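Local coordinates for beta subunit of photoactivated adenylyl cyclase (Beggiatoa sp. PS, PDB 5M2A), which probably makes cyclic AMP from ATP under the control of blue light, sensed by a flavin-binding BLUF domain joined to a class III-type cyclase domain, at residues M4-V9 against K81-T87; L46-F51 against L116-Q121; D160-F164 against I341-I345. All coordinates share one frame. Where two conformers were deposited one is given. Numbering follows the deposited sequence.

Interaction 1: residues M4-V9 against K81-T87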
loop_
_atom_site.group_PDB
_atom_site.type_symbol
_atom_site.label_atom_id
_atom_site.label_comp_id
_atom_site.label_asym_id
_atom_site.label_seq_id
_atom_site.Cartn_x
_atom_site.Cartn_y
_atom_site.Cartn_z
ATOM N N MET A 4 30.822 -17.023 14.421
ATOM C CA MET A 4 29.388 -16.767 14.513
ATOM C C MET A 4 28.668 -17.201 13.236
ATOM O O MET A 4 29.183 -17.019 12.134
ATOM C CB MET A 4 29.121 -15.287 14.791
ATOM C CG MET A 4 27.647 -14.938 14.911
ATOM S SD MET A 4 27.340 -13.192 15.229
ATOM C CE MET A 4 28.114 -13.004 16.833
ATOM N N MET A 5 27.474 -17.768 13.389
ATOM C CA MET A 5 26.699 -18.288 12.271
ATOM C C MET A 5 25.375 -17.549 12.117
ATOM O O MET A 5 24.824 -16.997 13.072
ATOM C CB MET A 5 26.424 -19.784 12.443
ATOM C CG MET A 5 27.650 -20.672 12.386
ATOM S SD MET A 5 27.165 -22.406 12.422
ATOM C CE MET A 5 26.430 -22.508 14.053
ATOM N N LYS A 6 24.859 -17.563 10.890
ATOM C CA LYS A 6 23.568 -16.966 10.580
ATOM C C LYS A 6 22.761 -17.930 9.721
ATOM O O LYS A 6 23.286 -18.903 9.176
ATOM C CB LYS A 6 23.723 -15.628 9.849
ATOM C CG LYS A 6 24.287 -15.781 8.452
ATOM C CD LYS A 6 24.591 -14.443 7.816
ATOM C CE LYS A 6 23.330 -13.645 7.562
ATOM N NZ LYS A 6 23.652 -12.310 6.998
ATOM N N ARG A 7 21.468 -17.643 9.603
ATOM C CA ARG A 7 20.574 -18.440 8.778
ATOM C C ARG A 7 19.632 -17.499 8.047
ATOM O O ARG A 7 19.010 -16.631 8.669
ATOM C CB ARG A 7 19.794 -19.452 9.622
ATOM C CG ARG A 7 18.771 -20.271 8.854
ATOM C CD ARG A 7 18.348 -21.495 9.653
ATOM N NE ARG A 7 17.963 -21.154 11.017
ATOM C CZ ARG A 7 18.619 -21.547 12.104
ATOM N NH1 ARG A 7 19.695 -22.313 11.994
ATOM N NH2 ARG A 7 18.192 -21.180 13.305
ATOM N N LEU A 8 19.537 -17.663 6.733
ATOM C CA LEU A 8 18.638 -16.859 5.926
ATOM C C LEU A 8 17.680 -17.755 5.153
ATOM O O LEU A 8 17.986 -18.902 4.820
ATOM C CB LEU A 8 19.410 -15.936 4.969
ATOM C CG LEU A 8 20.303 -16.454 3.839
ATOM C CD1 LEU A 8 19.491 -16.847 2.609
ATOM C CD2 LEU A 8 21.331 -15.394 3.470
ATOM N N VAL A 9 16.504 -17.209 4.863
ATOM C CA VAL A 9 15.491 -17.915 4.096
ATOM C C VAL A 9 14.996 -16.956 3.035
ATOM O O VAL A 9 14.785 -15.774 3.323
ATOM C CB VAL A 9 14.324 -18.391 4.981
ATOM C CG1 VAL A 9 13.343 -19.224 4.168
ATOM C CG2 VAL A 9 14.837 -19.179 6.176
ATOM N N LYS A 81 13.731 -13.816 5.871
ATOM C CA LYS A 81 14.103 -13.880 7.271
ATOM C C LYS A 81 15.602 -14.078 7.350
ATOM O O LYS A 81 16.179 -14.832 6.563
ATOM C CB LYS A 81 13.361 -15.015 7.993
ATOM C CG LYS A 81 13.803 -15.233 9.436
ATOM C CD LYS A 81 13.269 -16.545 9.997
ATOM C CE LYS A 81 11.839 -16.419 10.492
ATOM N NZ LYS A 81 11.309 -17.729 10.980
ATOM N N THR A 82 16.224 -13.382 8.291
ATOM C CA THR A 82 17.629 -13.585 8.607
ATOM C C THR A 82 17.747 -13.708 10.115
ATOM O O THR A 82 17.332 -12.804 10.846
ATOM C CB THR A 82 18.497 -12.439 8.082
ATOM O OG1 THR A 82 18.334 -12.331 6.665
ATOM C CG2 THR A 82 19.952 -12.706 8.377
ATOM N N GLU A 83 18.288 -14.832 10.573
ATOM C CA GLU A 83 18.556 -15.067 11.984
ATOM C C GLU A 83 20.052 -14.911 12.215
ATOM O O GLU A 83 20.858 -15.582 11.562
ATOM C CB GLU A 83 18.091 -16.457 12.411
ATOM C CG GLU A 83 16.591 -16.661 12.372
ATOM C CD GLU A 83 16.206 -18.113 12.602
ATOM O OE1 GLU A 83 15.937 -18.823 11.608
ATOM O OE2 GLU A 83 16.192 -18.547 13.778
ATOM N N TYR A 84 20.421 -14.023 13.130
ATOM C CA TYR A 84 21.819 -13.761 13.429
ATOM C C TYR A 84 22.230 -14.466 14.714
ATOM O O TYR A 84 21.407 -14.708 15.602
ATOM C CB TYR A 84 22.078 -12.259 13.549
ATOM C CG TYR A 84 21.953 -11.515 12.238
ATOM C CD1 TYR A 84 23.021 -11.448 11.354
ATOM C CD2 TYR A 84 20.768 -10.883 11.884
ATOM C CE1 TYR A 84 22.918 -10.771 10.156
ATOM C CE2 TYR A 84 20.655 -10.201 10.686
ATOM C CZ TYR A 84 21.734 -10.148 9.826
ATOM O OH TYR A 84 21.629 -9.476 8.628
ATOM N N ASP A 85 23.518 -14.799 14.794
ATOM C CA ASP A 85 24.115 -15.409 15.981
ATOM C C ASP A 85 23.341 -16.658 16.408
ATOM O O ASP A 85 23.000 -16.843 17.579
ATOM C CB ASP A 85 24.203 -14.395 17.124
ATOM C CG ASP A 85 25.219 -14.788 18.185
ATOM O OD1 ASP A 85 25.576 -15.982 18.272
ATOM O OD2 ASP A 85 25.663 -13.895 18.937
ATOM N N ILE A 86 23.059 -17.524 15.437
ATOM C CA ILE A 86 22.291 -18.734 15.708
ATOM C C ILE A 86 23.131 -19.699 16.533
ATOM O O ILE A 86 24.350 -19.813 16.362
ATOM C CB ILE A 86 21.803 -19.392 14.403
ATOM C CG1 ILE A 86 22.992 -19.840 13.548
ATOM C CG2 ILE A 86 20.909 -18.440 13.626
ATOM C CD1 ILE A 86 22.663 -20.939 12.564
ATOM N N THR A 87 22.465 -20.410 17.438
ATOM C CA THR A 87 23.158 -21.362 18.294
ATOM C C THR A 87 23.321 -22.721 17.624
ATOM O O THR A 87 24.393 -23.329 17.714
ATOM C CB THR A 87 22.408 -21.517 19.621
ATOM O OG1 THR A 87 22.257 -20.233 20.242
ATOM C CG2 THR A 87 23.171 -22.439 20.562
HETATM O O HOH W 1 26.687 -18.077 15.708
#
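This is an antiparallel pairing of two strands of the BLUF-domain sheet, 5-14 and 77-83, followed by a turn that folds back onto the first strand. The axes of 5-9 and 81-83 approach to 4.6 Å, at 168° between their N-to-C directions. R7 and E83 form a hydrogen-bonded pair: R7 N donates to E83 O (2.9 Å) and E83 N to R7 O (2.7 Å). V9 and K81 form the next such pair, with V9 N to K81 O at 2.9 Å and a weak return bond from K81 N to V9 O at 3.4 Å. L8 and T82 lie between them as a non-hydrogen-bonded pair. Beyond E83, D85 has a positive phi and the chain turns. I86 N then bonds to M5 O (3.0 Å), and I86 CG1 packs on M5 CB (3.6 Å). On the face of R7 and E83, a salt bridge joins R7 NE to E83 OE1 (3.1 Å). I86 covers one face of the guanidinium, and E55 gives R7 a second acidic partner. On the other face, L8 packs on helix 58-69 and K6 pairs with D62 of that helix. Strands backed by helices in this way are typical of the ferredoxin-like alpha/beta fold of BLUF domains.

Interaction 2: residues L46-F51 against L116-Q121. With FMN (flavin mononucleotide), chain F.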
loop_
_atom_site.group_PDB
_atom_site.type_symbol
_atom_site.label_atom_id
_atom_site.label_comp_id
_atom_site.label_asym_id
_atom_site.label_seq_id
_atom_site.Cartn_x
_atom_site.Cartn_y
_atom_site.Cartn_z
ATOM N N LEU A 46 8.312 -25.718 -5.763
ATOM C CA LEU A 46 6.888 -26.026 -5.814
ATOM C C LEU A 46 6.236 -25.031 -6.758
ATOM O O LEU A 46 6.245 -23.830 -6.474
ATOM C CB LEU A 46 6.258 -25.941 -4.417
ATOM C CG LEU A 46 4.782 -26.334 -4.300
ATOM C CD1 LEU A 46 4.580 -27.794 -4.690
ATOM C CD2 LEU A 46 4.279 -26.079 -2.896
ATOM N N GLN A 47 5.698 -25.522 -7.872
ATOM C CA GLN A 47 4.899 -24.713 -8.795
ATOM C C GLN A 47 5.627 -23.422 -9.174
ATOM O O GLN A 47 5.153 -22.308 -8.933
ATOM C CB GLN A 47 3.527 -24.405 -8.188
ATOM C CG GLN A 47 2.782 -25.632 -7.700
ATOM C CD GLN A 47 2.361 -26.533 -8.832
ATOM O OE1 GLN A 47 1.687 -26.095 -9.765
ATOM N NE2 GLN A 47 2.766 -27.799 -8.768
ATOM N N GLY A 48 6.806 -23.593 -9.763
ATOM C CA GLY A 48 7.550 -22.463 -10.275
ATOM C C GLY A 48 8.149 -21.554 -9.230
ATOM O O GLY A 48 8.553 -20.436 -9.559
ATOM N N LEU A 49 8.222 -21.994 -7.975
ATOM C CA LEU A 49 8.824 -21.204 -6.913
ATOM C C LEU A 49 9.942 -21.998 -6.252
ATOM O O LEU A 49 9.837 -23.214 -6.092
ATOM C CB LEU A 49 7.777 -20.792 -5.872
ATOM C CG LEU A 49 6.705 -19.833 -6.404
ATOM C CD1 LEU A 49 5.712 -19.458 -5.321
ATOM C CD2 LEU A 49 7.345 -18.591 -7.003
ATOM N N PHE A 50 11.020 -21.302 -5.898
ATOM C CA PHE A 50 12.101 -21.855 -5.092
ATOM C C PHE A 50 11.961 -21.351 -3.660
ATOM O O PHE A 50 11.580 -20.201 -3.430
ATOM C CB PHE A 50 13.473 -21.437 -5.631
ATOM C CG PHE A 50 13.966 -22.249 -6.796
ATOM C CD1 PHE A 50 13.880 -23.628 -6.795
ATOM C CD2 PHE A 50 14.550 -21.621 -7.891
ATOM C CE1 PHE A 50 14.352 -24.370 -7.865
ATOM C CE2 PHE A 50 15.026 -22.359 -8.964
ATOM C CZ PHE A 50 14.925 -23.734 -8.950
ATOM N N PHE A 51 12.272 -22.220 -2.703
ATOM C CA PHE A 51 12.406 -21.855 -1.298
ATOM C C PHE A 51 13.775 -22.346 -0.870
ATOM O O PHE A 51 14.095 -23.512 -1.098
ATOM C CB PHE A 51 11.335 -22.520 -0.409
ATOM C CG PHE A 51 9.922 -22.359 -0.904
ATOM C CD1 PHE A 51 9.495 -23.002 -2.056
ATOM C CD2 PHE A 51 9.006 -21.608 -0.193
ATOM C CE1 PHE A 51 8.188 -22.861 -2.506
ATOM C CE2 PHE A 51 7.701 -21.475 -0.651
ATOM C CZ PHE A 51 7.298 -22.106 -1.803
ATOM N N LEU A 116 1.207 -24.300 1.798
ATOM C CA LEU A 116 2.432 -23.598 1.419
ATOM C C LEU A 116 2.304 -22.943 0.046
ATOM O O LEU A 116 2.745 -21.803 -0.152
ATOM C CB LEU A 116 3.623 -24.560 1.447
ATOM C CG LEU A 116 5.004 -24.003 1.084
ATOM C CD1 LEU A 116 5.474 -22.998 2.125
ATOM C CD2 LEU A 116 6.027 -25.136 0.919
ATOM N N GLN A 117 1.698 -23.637 -0.915
ATOM C CA GLN A 117 1.558 -23.045 -2.243
ATOM C C GLN A 117 0.575 -21.882 -2.222
ATOM O O GLN A 117 0.828 -20.829 -2.822
ATOM C CB GLN A 117 1.112 -24.106 -3.248
ATOM C CG GLN A 117 0.942 -23.579 -4.662
ATOM C CD GLN A 117 0.300 -24.593 -5.585
ATOM O OE1 GLN A 117 0.074 -25.740 -5.203
ATOM N NE2 GLN A 117 -0.003 -24.173 -6.806
ATOM N N THR A 118 -0.553 -22.052 -1.531
ATOM C CA THR A 118 -1.553 -20.992 -1.458
ATOM C C THR A 118 -1.005 -19.753 -0.765
ATOM O O THR A 118 -1.163 -18.631 -1.264
ATOM C CB THR A 118 -2.798 -21.507 -0.736
ATOM O OG1 THR A 118 -3.417 -22.525 -1.530
ATOM C CG2 THR A 118 -3.797 -20.378 -0.500
ATOM N N ILE A 119 -0.345 -19.932 0.382
ATOM C CA ILE A 119 0.115 -18.775 1.150
ATOM C C ILE A 119 1.268 -18.078 0.440
ATOM O O ILE A 119 1.369 -16.844 0.455
ATOM C CB ILE A 119 0.493 -19.192 2.585
ATOM C CG1 ILE A 119 0.752 -17.961 3.459
ATOM C CG2 ILE A 119 1.714 -20.089 2.598
ATOM C CD1 ILE A 119 -0.494 -17.212 3.828
ATOM N N THR A 120 2.149 -18.846 -0.203
ATOM C CA THR A 120 3.276 -18.233 -0.896
ATOM C C THR A 120 2.806 -17.449 -2.110
ATOM O O THR A 120 3.269 -16.331 -2.349
ATOM C CB THR A 120 4.300 -19.295 -1.297
ATOM O OG1 THR A 120 4.690 -20.038 -0.141
ATOM C CG2 THR A 120 5.536 -18.632 -1.883
ATOM N N GLN A 121 1.881 -18.013 -2.882
ATOM C CA GLN A 121 1.355 -17.302 -4.037
ATOM C C GLN A 121 0.619 -16.038 -3.613
ATOM O O GLN A 121 0.734 -14.991 -4.267
ATOM C CB GLN A 121 0.448 -18.234 -4.837
ATOM C CG GLN A 121 1.240 -19.273 -5.613
ATOM C CD GLN A 121 0.370 -20.316 -6.291
ATOM O OE1 GLN A 121 -0.822 -20.443 -6.000
ATOM N NE2 GLN A 121 0.967 -21.074 -7.201
HETATM N N1 FMN F . 25.368 -22.567 -5.164
HETATM C C2 FMN F . 25.992 -22.987 -4.006
HETATM O O2 FMN F . 27.214 -23.088 -3.969
HETATM N N3 FMN F . 25.253 -23.280 -2.878
HETATM C C4 FMN F . 23.879 -23.159 -2.909
HETATM O O4 FMN F . 23.213 -23.424 -1.909
HETATM C C4A FMN F . 23.248 -22.742 -4.069
HETATM N N5 FMN F . 21.879 -22.631 -4.082
HETATM C C5A FMN F . 21.240 -22.217 -5.222
HETATM C C6 FMN F . 19.860 -22.108 -5.218
HETATM C C7 FMN F . 19.199 -21.691 -6.364
HETATM C C7M FMN F . 17.704 -21.584 -6.336
HETATM C C8 FMN F . 19.925 -21.386 -7.513
HETATM C C8M FMN F . 19.223 -20.935 -8.757
HETATM C C9 FMN F . 21.313 -21.495 -7.514
HETATM C C9A FMN F . 21.974 -21.909 -6.365
HETATM N N10 FMN F . 23.350 -22.017 -6.357
HETATM C C10 FMN F . 23.992 -22.440 -5.206
HETATM C "C1'" FMN F . 24.118 -21.702 -7.613
HETATM C "C2'" FMN F . 25.005 -20.468 -7.516
HETATM O "O2'" FMN F . 24.259 -19.331 -7.881
HETATM C "C3'" FMN F . 26.176 -20.635 -8.475
HETATM O "O3'" FMN F . 25.681 -21.044 -9.734
HETATM C "C4'" FMN F . 27.147 -21.687 -7.950
HETATM O "O4'" FMN F . 27.617 -21.301 -6.678
HETATM C "C5'" FMN F . 28.337 -21.864 -8.886
HETATM O "O5'" FMN F . 29.016 -20.634 -8.994
HETATM P P FMN F . 30.454 -20.548 -9.707
HETATM O O1P FMN F . 31.495 -21.012 -8.717
HETATM O O2P FMN F . 30.465 -21.449 -10.924
HETATM O O3P FMN F . 30.721 -19.118 -10.116
#
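Helix segment 116-121 packs across the hairpin turn 46-49 and the start of strand 49-55. L116 comes first. Its CD1 lies 3.9 Å from F51 CE2, and its CD2 is 4.3 Å from L46 CD2. Q117 follows, with its CB 3.7 Å from L46 CD2. The end of its side chain reaches over Q47. T118 and I119 point elsewhere, and I119 packs on H123 of the second subunit. T120 brings the helix back to the hairpin, one turn after L116. Its OG1 donates to L116 O (2.6 Å), which satisfies the hydroxyl within the helix. The same OG1 sits at the edge of the F51 ring, 3.4 Å from F51 CE2, while T120 CG2 meets L49 CD1 at 3.5 Å. Q121 adds a looser contact, its CG 4.5 Å from L49 CD1. No hydrogen bond crosses between the segments. The hairpin closes through a type I' turn, with L46 N to L49 O at 3.0 Å and L49 N to L46 O at 3.1 Å. Alternation along the strand sends L49 and F51 to the helix and F50 to the other face, where FMN C7M lies over its ring, 3.5 Å from F50 CD2. The axis of 116-121 crosses that of 49-51 at 101°, with a closest approach of 11.1 Å. Helix 110-129 thus runs across the sheet face opposite the flavin, and its L116 and T120 also pack on I119 of the second subunit.

Interaction 3: residues D160-F164 against I341-I345. With MG (magnesium ion), chain G.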
loop_
_atom_site.group_PDB
_atom_site.type_symbol
_atom_site.label_atom_id
_atom_site.label_comp_id
_atom_site.label_asym_id
_atom_site.label_seq_id
_atom_site.Cartn_x
_atom_site.Cartn_y
_atom_site.Cartn_z
ATOM N N ASP A 160 2.297 13.609 -12.134
ATOM C CA ASP A 160 0.923 13.244 -12.461
ATOM C C ASP A 160 0.623 13.637 -13.899
ATOM O O ASP A 160 1.462 14.211 -14.599
ATOM C CB ASP A 160 -0.077 13.858 -11.469
ATOM C CG ASP A 160 -0.336 15.324 -11.698
ATOM O OD1 ASP A 160 0.400 15.967 -12.466
ATOM O OD2 ASP A 160 -1.300 15.834 -11.092
ATOM N N ILE A 161 -0.592 13.337 -14.322
ATOM C CA ILE A 161 -0.959 13.363 -15.732
ATOM C C ILE A 161 -1.576 14.708 -16.081
ATOM O O ILE A 161 -2.516 15.162 -15.414
ATOM C CB ILE A 161 -1.937 12.223 -16.046
ATOM C CG1 ILE A 161 -1.245 10.878 -15.803
ATOM C CG2 ILE A 161 -2.453 12.351 -17.457
ATOM C CD1 ILE A 161 -2.150 9.665 -16.044
ATOM N N LEU A 162 -1.072 15.332 -17.150
ATOM C CA LEU A 162 -1.602 16.614 -17.600
ATOM C C LEU A 162 -3.027 16.459 -18.109
ATOM O O LEU A 162 -3.338 15.519 -18.846
ATOM C CB LEU A 162 -0.724 17.186 -18.719
ATOM C CG LEU A 162 -1.153 18.551 -19.255
ATOM C CD1 LEU A 162 -0.916 19.617 -18.193
ATOM C CD2 LEU A 162 -0.418 18.882 -20.543
ATOM N N ALA A 163 -3.892 17.407 -17.725
ATOM C CA ALA A 163 -5.293 17.429 -18.154
ATOM C C ALA A 163 -6.016 16.127 -17.814
ATOM O O ALA A 163 -6.888 15.672 -18.559
ATOM C CB ALA A 163 -5.418 17.726 -19.650
ATOM N N PHE A 164 -5.658 15.505 -16.692
ATOM C CA PHE A 164 -6.276 14.223 -16.366
ATOM C C PHE A 164 -7.785 14.352 -16.180
ATOM O O PHE A 164 -8.528 13.410 -16.486
ATOM C CB PHE A 164 -5.621 13.632 -15.120
ATOM C CG PHE A 164 -6.049 12.221 -14.831
ATOM C CD1 PHE A 164 -5.753 11.208 -15.723
ATOM C CD2 PHE A 164 -6.752 11.918 -13.673
ATOM C CE1 PHE A 164 -6.140 9.898 -15.476
ATOM C CE2 PHE A 164 -7.144 10.611 -13.414
ATOM C CZ PHE A 164 -6.837 9.600 -14.314
ATOM N N ILE A 341 -1.979 22.646 -25.485
ATOM C CA ILE A 341 -2.023 21.191 -25.430
ATOM C C ILE A 341 -3.272 20.703 -24.708
ATOM O O ILE A 341 -3.910 19.738 -25.144
ATOM C CB ILE A 341 -0.733 20.651 -24.787
ATOM C CG1 ILE A 341 0.431 20.838 -25.761
ATOM C CG2 ILE A 341 -0.885 19.190 -24.418
ATOM C CD1 ILE A 341 0.266 20.103 -27.073
ATOM N N THR A 342 -3.656 21.349 -23.600
ATOM C CA THR A 342 -4.882 20.949 -22.916
ATOM C C THR A 342 -6.108 21.178 -23.792
ATOM O O THR A 342 -7.078 20.417 -23.709
ATOM C CB THR A 342 -5.026 21.702 -21.592
ATOM O OG1 THR A 342 -5.084 23.110 -21.843
ATOM C CG2 THR A 342 -3.846 21.405 -20.675
ATOM N N GLN A 343 -6.075 22.216 -24.640
ATOM C CA GLN A 343 -7.156 22.444 -25.600
ATOM C C GLN A 343 -7.159 21.382 -26.693
ATOM O O GLN A 343 -8.227 20.955 -27.156
ATOM C CB GLN A 343 -7.016 23.822 -26.251
ATOM C CG GLN A 343 -7.102 25.025 -25.336
ATOM C CD GLN A 343 -6.799 26.315 -26.090
ATOM O OE1 GLN A 343 -6.746 26.327 -27.322
ATOM N NE2 GLN A 343 -6.589 27.401 -25.355
ATOM N N LEU A 344 -5.971 20.998 -27.166
ATOM C CA LEU A 344 -5.856 19.931 -28.152
ATOM C C LEU A 344 -6.372 18.610 -27.592
ATOM O O LEU A 344 -7.038 17.845 -28.295
ATOM C CB LEU A 344 -4.400 19.786 -28.589
ATOM C CG LEU A 344 -4.082 18.596 -29.496
ATOM C CD1 LEU A 344 -4.542 18.892 -30.920
ATOM C CD2 LEU A 344 -2.605 18.268 -29.454
ATOM N N ILE A 345 -6.070 18.323 -26.329
ATOM C CA ILE A 345 -6.559 17.094 -25.709
ATOM C C ILE A 345 -8.085 17.071 -25.708
ATOM O O ILE A 345 -8.711 16.106 -26.166
ATOM C CB ILE A 345 -5.961 16.949 -24.298
ATOM C CG1 ILE A 345 -4.454 16.718 -24.432
ATOM C CG2 ILE A 345 -6.644 15.836 -23.528
ATOM C CD1 ILE A 345 -3.681 16.660 -23.111
HETATM MG MG MG G . -3.447 15.283 -13.061
HETATM O O HOH W 2 -4.155 17.187 -13.731
#
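The contact between the two segments is apolar and small, burying 187 Å². L162 CD2 meets I341 CG2 at 3.9 Å. A163 CB lies 4.0 Å from I345 CD1 and 4.1 Å from T342 CG2. I341 and I345 are one turn apart, so they present the same side of helix 338-349 to the loop. The hydroxyl of T342 instead bonds to L339 O within its own helix. Backbone geometry sets up the loop. Residues 161-164 form a type II turn, with a weak bond from F164 N to I161 O (3.4 Å). A163, with positive phi, holds the N-cap position of helix 164-170. This strand-to-helix turn belongs to the metal site of the class III cyclase fold. Metal coordination uses the other side of the loop. I161 O binds the magnesium at 2.5 Å, and water 2 binds it at 2.1 Å. D160 and D204 also belong to this site. I161 N is hydrogen-bonded to the D204 carboxylate, and D160 OD1 forms a salt bridge with R287.

Overall arrangement
Interactions 1 and 2 share one sheet, in which strands 5-14 and 49-55 are neighbours. Their centres are 23 Å apart and their nearest atoms about 6 Å, so they do not touch. Their segments alternate along the chain, and both reach the second subunit. Each also relates to the flavin: F50 of interaction 2 touches FMN, whereas the side chain of L8 in interaction 1 is about 9 Å from it. Interaction 3 follows later in the chain, at the magnesium site of the cyclase domain. Its centre is 53 Å from that of interaction 1 and 44 Å from that of interaction 2. Interactions 1 and 2 lie on the opposite side of the chain's centre from interaction 3.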